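Long-range contacts in outer membrane associated protein (Francisella tularensis subsp. tularensis, PDB 6U83), which probably acts as a porin of the outer membrane and, through the OmpA-like domain modelled here with a bound D-alanine, probably binds peptidoglycan, as relatives do: residues L60-Y66 against R158-A164; G98-Q102 against G144-T148; E23-V27 against L170-N174; I79-V83 against Y127-L133. The contacts are given in a common frame with arbitrary orientation. Residue numbers count along the deposited sequence, not the author numbering.

Interaction 1 (L60-Y66 against R158-A164); sequences LDTKFAY and RNQRVEA. With DAL (D-alanine), chain D.
Run strand 60-63 antiparallel to strand 161-164, axes 4.6 Å apart at 169°. Leu60/Ala164 and Thr62/Val162 are hydrogen-bonded pairs (Leu60 N to Ala164 O 2.9 Å, Ala164 N to Leu60 O 3.2 Å, Thr62 N to Val162 O 3.0 Å, Val162 N to Thr62 O 2.8 Å), Asp61/Glu163 and Lys63/Arg161 non-hydrogen-bonded. Beyond, Phe64 N reaches Gln160 O at 2.9 Å; Gln160, chi1 m, returns NE2 to Phe64 O at 2.9 Å, its OE1 hydrogen-bonded to Ser101 OG. Lys63 NZ donates to Arg158 O (2.8 Å) and Asn40 O, with a weak salt bridge to Asp61 OD2 (3.3 Å). Arg161 NE forms a salt bridge with Glu163 OE2 (2.7 Å); NH1 donates to Asn159 O (2.8 Å), NH2 to Asp147 O. The opposite face, of Leu60, Thr62, Val162 and Ala164, is mainly apolar; past the strand Phe64 CE1 lies 3.7 Å from Val162 CG2. Tyr66 and Gln160 line the OmpA-like domain's D-alanine pocket. Thus backbone carbonyls as well as carboxylates answer Lys63 and Arg161, and the Gln160 amide is satisfied at both ends.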
loop_
_atom_site.group_PDB
_atom_site.type_symbol
_atom_site.label_atom_id
_atom_site.label_comp_id
_atom_site.label_asym_id
_atom_site.label_seq_id
_atom_site.Cartn_x
_atom_site.Cartn_y
_atom_site.Cartn_z
ATOM N N LEU A 60 2.940 -1.787 0.039
ATOM C CA LEU A 60 2.253 -1.042 -1.004
ATOM C C LEU A 60 2.143 0.406 -0.562
ATOM O O LEU A 60 1.612 0.690 0.518
ATOM C CB LEU A 60 0.867 -1.622 -1.262
ATOM C CG LEU A 60 -0.037 -0.875 -2.222
ATOM C CD1 LEU A 60 0.219 -1.353 -3.619
ATOM C CD2 LEU A 60 -1.495 -1.089 -1.824
ATOM N N ASP A 61 2.656 1.320 -1.387
ATOM C CA ASP A 61 2.525 2.755 -1.141
ATOM C C ASP A 61 1.991 3.373 -2.430
ATOM O O ASP A 61 2.757 3.691 -3.342
ATOM C CB ASP A 61 3.853 3.369 -0.698
ATOM C CG ASP A 61 3.696 4.797 -0.217
ATOM O OD1 ASP A 61 2.614 5.366 -0.420
ATOM O OD2 ASP A 61 4.643 5.357 0.370
ATOM N N THR A 62 0.671 3.516 -2.498
ATOM C CA THR A 62 -0.009 4.131 -3.628
ATOM C C THR A 62 -0.247 5.606 -3.327
ATOM O O THR A 62 -0.775 5.950 -2.263
ATOM C CB THR A 62 -1.341 3.423 -3.882
ATOM O OG1 THR A 62 -1.102 2.080 -4.329
ATOM C CG2 THR A 62 -2.152 4.156 -4.917
ATOM N N LYS A 63 0.141 6.471 -4.257
ATOM C CA LYS A 63 0.058 7.913 -4.083
ATOM C C LYS A 63 -1.133 8.471 -4.847
ATOM O O LYS A 63 -1.622 7.868 -5.807
ATOM C CB LYS A 63 1.343 8.590 -4.564
ATOM C CG LYS A 63 2.599 8.014 -3.950
ATOM C CD LYS A 63 2.990 8.747 -2.696
ATOM C CE LYS A 63 3.775 7.820 -1.813
ATOM N NZ LYS A 63 4.325 8.524 -0.642
ATOM N N PHE A 64 -1.587 9.648 -4.412
ATOM C CA PHE A 64 -2.748 10.318 -4.979
ATOM C C PHE A 64 -2.454 11.790 -5.224
ATOM O O PHE A 64 -1.752 12.440 -4.439
ATOM C CB PHE A 64 -3.972 10.227 -4.040
ATOM C CG PHE A 64 -4.545 8.856 -3.902
ATOM C CD1 PHE A 64 -4.017 7.960 -2.984
ATOM C CD2 PHE A 64 -5.645 8.470 -4.660
ATOM C CE1 PHE A 64 -4.577 6.702 -2.823
ATOM C CE2 PHE A 64 -6.208 7.197 -4.497
ATOM C CZ PHE A 64 -5.662 6.317 -3.585
ATOM N N ALA A 65 -3.035 12.326 -6.297
ATOM C CA ALA A 65 -2.968 13.762 -6.523
ATOM C C ALA A 65 -3.808 14.523 -5.487
ATOM O O ALA A 65 -4.669 13.968 -4.790
ATOM C CB ALA A 65 -3.449 14.106 -7.933
ATOM N N TYR A 66 -3.555 15.824 -5.413
ATOM C CA TYR A 66 -4.145 16.665 -4.389
ATOM C C TYR A 66 -5.673 16.631 -4.457
ATOM O O TYR A 66 -6.270 16.880 -5.511
ATOM C CB TYR A 66 -3.605 18.089 -4.569
ATOM C CG TYR A 66 -4.231 19.110 -3.657
ATOM C CD1 TYR A 66 -3.799 19.246 -2.348
ATOM C CD2 TYR A 66 -5.270 19.926 -4.096
ATOM C CE1 TYR A 66 -4.357 20.173 -1.509
ATOM C CE2 TYR A 66 -5.853 20.864 -3.256
ATOM C CZ TYR A 66 -5.396 20.976 -1.957
ATOM O OH TYR A 66 -5.957 21.902 -1.103
ATOM N N ARG A 158 3.494 13.650 -0.869
ATOM C CA ARG A 158 3.775 12.248 -0.614
ATOM C C ARG A 158 2.965 11.692 0.558
ATOM O O ARG A 158 2.818 10.470 0.665
ATOM C CB ARG A 158 5.265 12.053 -0.377
ATOM C CG ARG A 158 6.071 11.976 -1.658
ATOM C CD ARG A 158 7.564 11.997 -1.373
ATOM N NE ARG A 158 7.979 13.274 -0.796
ATOM C CZ ARG A 158 9.249 13.635 -0.631
ATOM N NH1 ARG A 158 9.547 14.813 -0.100
ATOM N NH2 ARG A 158 10.227 12.816 -0.996
ATOM N N ASN A 159 2.445 12.547 1.444
ATOM C CA ASN A 159 1.569 12.055 2.501
ATOM C C ASN A 159 0.213 11.606 1.968
ATOM O O ASN A 159 -0.481 10.828 2.633
ATOM C CB ASN A 159 1.401 13.137 3.562
ATOM C CG ASN A 159 2.654 13.338 4.371
ATOM O OD1 ASN A 159 3.269 12.371 4.809
ATOM N ND2 ASN A 159 3.048 14.589 4.567
ATOM N N GLN A 160 -0.165 12.077 0.780
ATOM C CA GLN A 160 -1.432 11.756 0.126
ATOM C C GLN A 160 -1.341 10.351 -0.462
ATOM O O GLN A 160 -0.912 10.177 -1.611
ATOM C CB GLN A 160 -1.715 12.797 -0.955
ATOM C CG GLN A 160 -1.835 14.233 -0.428
ATOM C CD GLN A 160 -1.603 15.286 -1.521
ATOM O OE1 GLN A 160 -1.611 16.485 -1.244
ATOM N NE2 GLN A 160 -1.393 14.837 -2.764
ATOM N N ARG A 161 -1.759 9.335 0.314
ATOM C CA ARG A 161 -1.377 7.962 -0.008
ATOM C C ARG A 161 -2.246 6.928 0.705
ATOM O O ARG A 161 -2.941 7.217 1.682
ATOM C CB ARG A 161 0.077 7.700 0.370
ATOM C CG ARG A 161 0.217 7.340 1.840
ATOM C CD ARG A 161 1.476 7.917 2.418
ATOM N NE ARG A 161 1.748 7.476 3.780
ATOM C CZ ARG A 161 1.414 8.190 4.857
ATOM N NH1 ARG A 161 0.791 9.357 4.709
ATOM N NH2 ARG A 161 1.687 7.737 6.083
ATOM N N VAL A 162 -2.152 5.693 0.204
ATOM C CA VAL A 162 -2.680 4.493 0.833
ATOM C C VAL A 162 -1.523 3.534 1.064
ATOM O O VAL A 162 -0.658 3.374 0.199
ATOM C CB VAL A 162 -3.764 3.830 -0.042
ATOM C CG1 VAL A 162 -3.921 2.378 0.320
ATOM C CG2 VAL A 162 -5.071 4.521 0.153
ATOM N N GLU A 163 -1.499 2.900 2.231
ATOM C CA GLU A 163 -0.452 1.953 2.593
ATOM C C GLU A 163 -1.052 0.624 3.023
ATOM O O GLU A 163 -2.147 0.573 3.595
ATOM C CB GLU A 163 0.407 2.463 3.746
ATOM C CG GLU A 163 1.085 3.781 3.517
ATOM C CD GLU A 163 2.015 4.102 4.659
ATOM O OE1 GLU A 163 1.956 3.380 5.689
ATOM O OE2 GLU A 163 2.805 5.062 4.527
ATOM N N ALA A 164 -0.294 -0.446 2.786
ATOM C CA ALA A 164 -0.636 -1.777 3.269
ATOM C C ALA A 164 0.619 -2.636 3.250
ATOM O O ALA A 164 1.520 -2.410 2.437
ATOM C CB ALA A 164 -1.726 -2.425 2.415
HETATM N N DAL D . -4.892 17.388 2.152
HETATM C CA DAL D . -5.006 17.206 0.712
HETATM C CB DAL D . -6.324 17.807 0.198
HETATM C C DAL D . -4.881 15.743 0.292
HETATM O O DAL D . -5.104 15.445 -0.884
HETATM O OXT DAL D . -4.562 14.843 1.091
#

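Interaction 2 (G98-Q102 against G144-T148); sequences GYASQ and GYNDT. With DAL (D-alanine), chain D.
Tyr145, Tyr99 and Gln102 bury most surface where two loops meet, one after strand 94-98 and the other after strand 138-142. The first runs extended through Tyr99, Ala100 and Ser101; the second has positive phi at Gly144 (62/-153) and Asp147 (51/40). Ala100 lies opposite Tyr145, CA to CA 4.6 Å, and one hydrogen bond joins the loops, Ala100 N to Gly144 O at 3.0 Å. Set Tyr145 at chi1 p so that its ring face receives the fully extended (t,t) Gln102: Gln102 CG stands 3.7 Å from the Tyr145 centroid, almost on the normal, a CH-pi contact. Tyr99, chi1 m, turns its ring edge to the second loop, with CD1 3.5 Å from Asn146 O and CE1 3.5 Å from Asp147 CB; Arg161 makes a cation-pi contact with this ring. Ser101 belongs to the D-alanine pocket of the OmpA-like domain: Ser101 N donates to ligand OXT at 3.0 Å, and the ligand N to Ser101 O at a very short 2.5 Å. Arg120, Asn113 and Asp67 complete the site. The chemistry implies a division along the first loop: Ala100 N and the aromatic contacts join it to its neighbour, while the Ser101 backbone meets the ligand's carboxylate and amino group.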
loop_
_atom_site.group_PDB
_atom_site.type_symbol
_atom_site.label_atom_id
_atom_site.label_comp_id
_atom_site.label_asym_id
_atom_site.label_seq_id
_atom_site.Cartn_x
_atom_site.Cartn_y
_atom_site.Cartn_z
ATOM N N GLY A 98 -5.560 4.585 4.527
ATOM C CA GLY A 98 -5.537 5.796 3.737
ATOM C C GLY A 98 -5.050 6.993 4.539
ATOM O O GLY A 98 -5.325 7.110 5.726
ATOM N N TYR A 99 -4.344 7.901 3.869
ATOM C CA TYR A 99 -3.791 9.067 4.539
ATOM C C TYR A 99 -4.007 10.305 3.679
ATOM O O TYR A 99 -4.355 10.224 2.490
ATOM C CB TYR A 99 -2.294 8.893 4.838
ATOM C CG TYR A 99 -1.978 7.728 5.736
ATOM C CD1 TYR A 99 -1.781 7.917 7.099
ATOM C CD2 TYR A 99 -1.884 6.427 5.228
ATOM C CE1 TYR A 99 -1.498 6.845 7.937
ATOM C CE2 TYR A 99 -1.596 5.335 6.071
ATOM C CZ TYR A 99 -1.408 5.563 7.421
ATOM O OH TYR A 99 -1.124 4.525 8.273
ATOM N N ALA A 100 -3.772 11.462 4.296
ATOM C CA ALA A 100 -3.895 12.737 3.610
ATOM C C ALA A 100 -2.733 13.639 4.016
ATOM O O ALA A 100 -2.027 13.386 4.996
ATOM C CB ALA A 100 -5.263 13.396 3.904
ATOM N N SER A 101 -2.514 14.680 3.227
ATOM C CA SER A 101 -1.596 15.722 3.651
ATOM C C SER A 101 -2.374 16.786 4.415
ATOM O O SER A 101 -3.580 16.953 4.235
ATOM C CB SER A 101 -0.889 16.343 2.446
ATOM O OG SER A 101 -1.823 16.956 1.565
ATOM N N GLN A 102 -1.685 17.500 5.290
ATOM C CA GLN A 102 -2.306 18.634 5.970
ATOM C C GLN A 102 -1.950 19.878 5.176
ATOM O O GLN A 102 -0.828 20.380 5.263
ATOM C CB GLN A 102 -1.852 18.768 7.416
ATOM C CG GLN A 102 -2.515 19.966 8.072
ATOM C CD GLN A 102 -2.076 20.189 9.498
ATOM O OE1 GLN A 102 -1.116 19.582 9.962
ATOM N NE2 GLN A 102 -2.777 21.070 10.205
ATOM N N GLY A 144 -6.713 10.381 7.955
ATOM C CA GLY A 144 -6.575 11.801 7.753
ATOM C C GLY A 144 -5.115 12.184 7.634
ATOM O O GLY A 144 -4.246 11.380 7.251
ATOM N N TYR A 145 -4.826 13.427 8.012
ATOM C CA TYR A 145 -3.449 13.890 8.026
ATOM C C TYR A 145 -2.743 13.601 9.345
ATOM O O TYR A 145 -1.897 14.393 9.782
ATOM C CB TYR A 145 -3.382 15.374 7.655
ATOM C CG TYR A 145 -4.200 16.374 8.461
ATOM C CD1 TYR A 145 -3.936 16.607 9.806
ATOM C CD2 TYR A 145 -5.183 17.155 7.845
ATOM C CE1 TYR A 145 -4.651 17.556 10.518
ATOM C CE2 TYR A 145 -5.907 18.109 8.559
ATOM C CZ TYR A 145 -5.627 18.305 9.888
ATOM O OH TYR A 145 -6.319 19.244 10.607
ATOM N N ASN A 146 -3.062 12.487 9.995
ATOM C CA ASN A 146 -2.227 11.985 11.072
ATOM C C ASN A 146 -1.263 10.947 10.499
ATOM O O ASN A 146 -1.403 10.506 9.357
ATOM C CB ASN A 146 -3.071 11.377 12.190
ATOM C CG ASN A 146 -4.067 12.370 12.789
ATOM O OD1 ASN A 146 -3.682 13.351 13.436
ATOM N ND2 ASN A 146 -5.357 12.107 12.587
ATOM N N ASP A 147 -0.274 10.556 11.299
ATOM C CA ASP A 147 0.754 9.619 10.836
ATOM C C ASP A 147 1.364 10.077 9.511
ATOM O O ASP A 147 1.589 9.271 8.605
ATOM C CB ASP A 147 0.195 8.199 10.679
ATOM C CG ASP A 147 -0.252 7.575 11.995
ATOM O OD1 ASP A 147 -0.087 8.211 13.061
ATOM O OD2 ASP A 147 -0.782 6.439 11.950
ATOM N N THR A 148 1.591 11.383 9.365
ATOM C CA THR A 148 2.280 11.822 8.162
ATOM C C THR A 148 3.696 11.267 8.163
ATOM O O THR A 148 4.256 10.928 9.207
ATOM C CB THR A 148 2.315 13.350 8.042
ATOM O OG1 THR A 148 3.103 13.911 9.099
ATOM C CG2 THR A 148 0.914 13.921 8.068
HETATM N N DAL D . -4.892 17.388 2.152
HETATM C CA DAL D . -5.006 17.206 0.712
HETATM C CB DAL D . -6.324 17.807 0.198
HETATM C C DAL D . -4.881 15.743 0.292
HETATM O O DAL D . -5.104 15.445 -0.884
HETATM O OXT DAL D . -4.562 14.843 1.091
#

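Interaction 3 (E23-V27 against L170-N174); sequences ESKYV and LKEAN
Two backbone hydrogen bonds tie the segment near the start of the modelled chain to its C-terminal end: Ala173 N donates to Lys25 O at 2.7 Å, and Val27 N donates to Lys171 O at 2.9 Å. They bracket Tyr26 and Glu172, an antiparallel non-hydrogen-bonded pair with CA atoms 4.3 Å apart. Both backbones are extended here; the touching parts run 106° apart end to end, and the pairing is short and weakly bonded. Two CH...O contacts reinforce it: Tyr26 CA to Lys171 O at 3.3 Å and Glu172 CA to Lys25 O at 3.6 Å. Outward from the backbone, Tyr26 at chi1 m lays its ring along the 170-172 segment; CD1 comes edge-on to Leu170 O at 3.3 Å, while CE1 lies 3.4 Å from Glu172 CG. Aliphatic carbons finish the packing, with Lys25 CG 3.9 Å from Ala173 CB and Val27 CG1 4.1 Å from Lys171 CB. This is a small edge pairing at the far end of strand 161-172, largely exposed, with all ten residues also touching crystal neighbours. With only two bonds and no salt bridge between the segments, the chemistry implies a modest backbone-led junction of the two ends of the modelled domain.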
loop_
_atom_site.group_PDB
_atom_site.type_symbol
_atom_site.label_atom_id
_atom_site.label_comp_id
_atom_site.label_asym_id
_atom_site.label_seq_id
_atom_site.Cartn_x
_atom_site.Cartn_y
_atom_site.Cartn_z
ATOM N N GLU A 23 19.221 -28.143 -1.302
ATOM C CA GLU A 23 18.925 -27.977 -2.710
ATOM C C GLU A 23 17.688 -27.117 -2.955
ATOM O O GLU A 23 17.496 -26.658 -4.086
ATOM C CB GLU A 23 18.762 -29.370 -3.352
ATOM C CG GLU A 23 18.174 -29.450 -4.746
ATOM C CD GLU A 23 17.339 -30.708 -4.927
ATOM O OE1 GLU A 23 17.675 -31.747 -4.308
ATOM O OE2 GLU A 23 16.335 -30.651 -5.670
ATOM N N SER A 24 16.884 -26.837 -1.925
ATOM C CA SER A 24 15.619 -26.130 -2.100
ATOM C C SER A 24 15.848 -24.697 -2.569
ATOM O O SER A 24 16.676 -23.967 -2.015
ATOM C CB SER A 24 14.812 -26.139 -0.795
ATOM O OG SER A 24 15.515 -25.538 0.281
ATOM N N LYS A 25 15.104 -24.301 -3.596
ATOM C CA LYS A 25 15.192 -22.967 -4.172
ATOM C C LYS A 25 13.868 -22.240 -3.959
ATOM O O LYS A 25 12.806 -22.752 -4.328
ATOM C CB LYS A 25 15.558 -23.037 -5.662
ATOM C CG LYS A 25 14.911 -24.194 -6.426
ATOM C CD LYS A 25 15.762 -24.631 -7.621
ATOM C CE LYS A 25 15.099 -25.765 -8.403
ATOM N NZ LYS A 25 16.034 -26.431 -9.358
ATOM N N TYR A 26 13.936 -21.058 -3.356
ATOM C CA TYR A 26 12.765 -20.246 -3.063
ATOM C C TYR A 26 12.608 -19.138 -4.103
ATOM O O TYR A 26 13.589 -18.629 -4.651
ATOM C CB TYR A 26 12.860 -19.653 -1.653
ATOM C CG TYR A 26 12.885 -20.695 -0.556
ATOM C CD1 TYR A 26 11.709 -21.152 0.023
ATOM C CD2 TYR A 26 14.084 -21.232 -0.106
ATOM C CE1 TYR A 26 11.726 -22.116 1.029
ATOM C CE2 TYR A 26 14.112 -22.196 0.899
ATOM C CZ TYR A 26 12.928 -22.636 1.466
ATOM O OH TYR A 26 12.949 -23.596 2.466
ATOM N N VAL A 27 11.358 -18.761 -4.365
ATOM C CA VAL A 27 11.006 -17.817 -5.418
ATOM C C VAL A 27 10.356 -16.584 -4.789
ATOM O O VAL A 27 9.567 -16.693 -3.842
ATOM C CB VAL A 27 10.085 -18.492 -6.464
ATOM C CG1 VAL A 27 8.769 -18.935 -5.839
ATOM C CG2 VAL A 27 9.834 -17.582 -7.658
ATOM N N LEU A 170 8.393 -17.624 2.313
ATOM C CA LEU A 170 8.849 -17.678 0.931
ATOM C C LEU A 170 8.507 -19.030 0.326
ATOM O O LEU A 170 8.729 -20.074 0.945
ATOM C CB LEU A 170 10.351 -17.422 0.846
ATOM C CG LEU A 170 10.710 -15.951 0.660
ATOM C CD1 LEU A 170 12.205 -15.752 0.707
ATOM C CD2 LEU A 170 10.134 -15.449 -0.655
ATOM N N LYS A 171 7.962 -19.001 -0.884
ATOM C CA LYS A 171 7.478 -20.208 -1.537
ATOM C C LYS A 171 8.624 -20.958 -2.209
ATOM O O LYS A 171 9.506 -20.353 -2.821
ATOM C CB LYS A 171 6.406 -19.844 -2.570
ATOM C CG LYS A 171 5.263 -18.978 -2.028
ATOM C CD LYS A 171 4.317 -19.780 -1.143
ATOM C CE LYS A 171 3.354 -18.875 -0.384
ATOM N NZ LYS A 171 2.344 -19.650 0.397
ATOM N N GLU A 172 8.610 -22.285 -2.089
ATOM C CA GLU A 172 9.580 -23.116 -2.792
ATOM C C GLU A 172 9.236 -23.178 -4.275
ATOM O O GLU A 172 8.063 -23.214 -4.654
ATOM C CB GLU A 172 9.615 -24.519 -2.191
ATOM C CG GLU A 172 10.486 -24.635 -0.943
ATOM C CD GLU A 172 10.260 -25.931 -0.171
ATOM O OE1 GLU A 172 9.088 -26.320 0.012
ATOM O OE2 GLU A 172 11.253 -26.561 0.252
ATOM N N ALA A 173 10.269 -23.190 -5.118
ATOM C CA ALA A 173 10.067 -23.034 -6.554
ATOM C C ALA A 173 9.385 -24.262 -7.150
ATOM O O ALA A 173 9.738 -25.402 -6.831
ATOM C CB ALA A 173 11.403 -22.776 -7.250
ATOM N N ASN A 174 8.406 -24.021 -8.021
ATOM C CA ASN A 174 7.663 -25.091 -8.688
ATOM C C ASN A 174 6.962 -24.571 -9.949
ATOM O O ASN A 174 7.536 -24.565 -11.041
ATOM C CB ASN A 174 6.637 -25.713 -7.730
ATOM C CG ASN A 174 5.544 -24.735 -7.317
ATOM O OD1 ASN A 174 5.712 -23.518 -7.401
ATOM N ND2 ASN A 174 4.421 -25.268 -6.860
#

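Interaction 4 (I79-V83 against Y127-L133); sequences IASFV and YMKQLGL
One face of helix 73-89 meets the last turn of helix 110-130 and the turn that follows, with nearest CA pairs Val83 to Met128 at 6.5 Å and Ala80 to Leu131 at 7.0 Å. The principal bumps are Ile79 and Val83, one turn apart, both pointing across. Ile79 CG2 sits in a hollow walled by the Tyr127 ring edge (CD2 3.8 Å), Met128 CG (3.8 Å) and Leu131 CD1 (4.3 Å). Val83, chi1 t, puts CG2 against Met128 CG (3.7 Å) and Leu131 CD1 (4.1 Å), and CG1 against Leu133 CB (4.1 Å). Leu131 (m,t) sends CD1 over the small Ala80, 3.6 Å from Ala80 CA. Extended Met128 (m,t,t) reaches inward until CE touches the edge of Phe82 at CD2, 3.5 Å away. Gly132, at phi 96°, ends the helix in a Schellman motif and brings Leu133 back to Val83. Phe82 rests on strands 55-63 and 94-98, Met128 on 94-98 and 138-142: apolar helix-helix packing over one sheet face, typical of the alpha/beta sandwich of OmpA-like domains.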
loop_
_atom_site.group_PDB
_atom_site.type_symbol
_atom_site.label_atom_id
_atom_site.label_comp_id
_atom_site.label_asym_id
_atom_site.label_seq_id
_atom_site.Cartn_x
_atom_site.Cartn_y
_atom_site.Cartn_z
ATOM N N ILE A 79 -0.986 -2.075 -7.298
ATOM C CA ILE A 79 -2.020 -2.820 -6.583
ATOM C C ILE A 79 -2.189 -4.210 -7.188
ATOM O O ILE A 79 -2.289 -5.216 -6.472
ATOM C CB ILE A 79 -3.339 -2.029 -6.592
ATOM C CG1 ILE A 79 -3.154 -0.724 -5.817
ATOM C CG2 ILE A 79 -4.459 -2.872 -6.018
ATOM C CD1 ILE A 79 -4.287 0.243 -6.002
ATOM N N ALA A 80 -2.206 -4.287 -8.518
ATOM C CA ALA A 80 -2.388 -5.565 -9.195
ATOM C C ALA A 80 -1.328 -6.571 -8.779
ATOM O O ALA A 80 -1.633 -7.744 -8.544
ATOM C CB ALA A 80 -2.348 -5.359 -10.708
ATOM N N SER A 81 -0.070 -6.133 -8.697
ATOM C CA SER A 81 0.991 -7.033 -8.258
ATOM C C SER A 81 0.850 -7.374 -6.786
ATOM O O SER A 81 1.119 -8.507 -6.372
ATOM C CB SER A 81 2.353 -6.403 -8.519
ATOM O OG SER A 81 2.626 -6.391 -9.905
ATOM N N PHE A 82 0.458 -6.392 -5.978
ATOM C CA PHE A 82 0.170 -6.642 -4.573
ATOM C C PHE A 82 -0.881 -7.731 -4.423
ATOM O O PHE A 82 -0.719 -8.665 -3.632
ATOM C CB PHE A 82 -0.302 -5.339 -3.933
ATOM C CG PHE A 82 -0.354 -5.373 -2.447
ATOM C CD1 PHE A 82 0.805 -5.456 -1.708
ATOM C CD2 PHE A 82 -1.556 -5.277 -1.789
ATOM C CE1 PHE A 82 0.764 -5.461 -0.351
ATOM C CE2 PHE A 82 -1.597 -5.282 -0.432
ATOM C CZ PHE A 82 -0.434 -5.374 0.291
ATOM N N VAL A 83 -1.969 -7.631 -5.193
ATOM C CA VAL A 83 -3.051 -8.606 -5.096
ATOM C C VAL A 83 -2.587 -9.974 -5.581
ATOM O O VAL A 83 -2.932 -11.008 -4.990
ATOM C CB VAL A 83 -4.279 -8.106 -5.879
ATOM C CG1 VAL A 83 -5.332 -9.193 -5.989
ATOM C CG2 VAL A 83 -4.855 -6.860 -5.215
ATOM N N TYR A 127 -10.600 -1.540 -6.292
ATOM C CA TYR A 127 -9.814 -2.094 -7.391
ATOM C C TYR A 127 -9.350 -3.509 -7.084
ATOM O O TYR A 127 -9.369 -4.380 -7.962
ATOM C CB TYR A 127 -8.611 -1.202 -7.686
ATOM C CG TYR A 127 -7.916 -1.566 -8.984
ATOM C CD1 TYR A 127 -8.596 -1.506 -10.200
ATOM C CD2 TYR A 127 -6.582 -1.966 -8.999
ATOM C CE1 TYR A 127 -7.965 -1.836 -11.396
ATOM C CE2 TYR A 127 -5.943 -2.292 -10.194
ATOM C CZ TYR A 127 -6.640 -2.224 -11.382
ATOM O OH TYR A 127 -6.014 -2.556 -12.557
ATOM N N MET A 128 -8.908 -3.748 -5.849
ATOM C CA MET A 128 -8.548 -5.100 -5.439
ATOM C C MET A 128 -9.680 -6.069 -5.724
ATOM O O MET A 128 -9.446 -7.196 -6.181
ATOM C CB MET A 128 -8.203 -5.116 -3.953
ATOM C CG MET A 128 -6.991 -4.298 -3.619
ATOM S SD MET A 128 -6.590 -4.416 -1.877
ATOM C CE MET A 128 -4.825 -4.104 -1.918
ATOM N N LYS A 129 -10.918 -5.639 -5.478
ATOM C CA LYS A 129 -12.059 -6.511 -5.718
ATOM C C LYS A 129 -12.247 -6.769 -7.208
ATOM O O LYS A 129 -12.547 -7.901 -7.610
ATOM C CB LYS A 129 -13.322 -5.910 -5.094
ATOM C CG LYS A 129 -13.357 -6.006 -3.566
ATOM C CD LYS A 129 -14.625 -5.409 -2.987
ATOM C CE LYS A 129 -14.376 -4.043 -2.359
ATOM N NZ LYS A 129 -15.621 -3.493 -1.721
ATOM N N GLN A 130 -12.069 -5.736 -8.043
ATOM C CA GLN A 130 -12.137 -5.934 -9.490
ATOM C C GLN A 130 -11.152 -7.003 -9.940
ATOM O O GLN A 130 -11.435 -7.770 -10.868
ATOM C CB GLN A 130 -11.858 -4.619 -10.222
ATOM C CG GLN A 130 -12.918 -3.545 -10.045
ATOM C CD GLN A 130 -12.522 -2.229 -10.696
ATOM O OE1 GLN A 130 -12.099 -2.196 -11.855
ATOM N NE2 GLN A 130 -12.642 -1.137 -9.945
ATOM N N LEU A 131 -10.001 -7.084 -9.278
ATOM C CA LEU A 131 -8.940 -8.010 -9.637
ATOM C C LEU A 131 -9.195 -9.452 -9.205
ATOM O O LEU A 131 -8.321 -10.300 -9.417
ATOM C CB LEU A 131 -7.634 -7.511 -9.034
ATOM C CG LEU A 131 -7.261 -6.128 -9.568
ATOM C CD1 LEU A 131 -5.986 -5.618 -8.927
ATOM C CD2 LEU A 131 -7.109 -6.182 -11.069
ATOM N N GLY A 132 -10.344 -9.759 -8.610
ATOM C CA GLY A 132 -10.652 -11.118 -8.205
ATOM C C GLY A 132 -10.356 -11.455 -6.761
ATOM O O GLY A 132 -10.364 -12.644 -6.405
ATOM N N LEU A 133 -10.082 -10.455 -5.926
ATOM C CA LEU A 133 -9.910 -10.642 -4.493
ATOM C C LEU A 133 -11.237 -10.390 -3.790
ATOM O O LEU A 133 -11.987 -9.483 -4.159
ATOM C CB LEU A 133 -8.836 -9.698 -3.953
ATOM C CG LEU A 133 -8.352 -9.949 -2.528
ATOM C CD1 LEU A 133 -7.601 -11.271 -2.443
ATOM C CD2 LEU A 133 -7.476 -8.800 -2.076
#

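Interactions 1 and 2 form one neighbourhood, their centres about 10 Å apart, joined by Arg161 O to Tyr99 N (2.7 Å) and Gln160 OE1 to Ser101 OG (2.9 Å); both touch D-alanine. Interaction 4 lies about 16 Å from interaction 1, centre to centre, where Phe82 and Ile79 of helix 73-89 pack on Leu60, Thr62 and Ala164. Interaction 3 shares strand 161-172 with interaction 1, but their centres are about 32 Å apart, and about 39 Å separates it from interaction 2. Along the chain, interaction 3 encloses everything, interaction 1 encloses 2 and 4, and these two cross. One sheet thus links the ligand pocket, the helical layer and the paired chain ends.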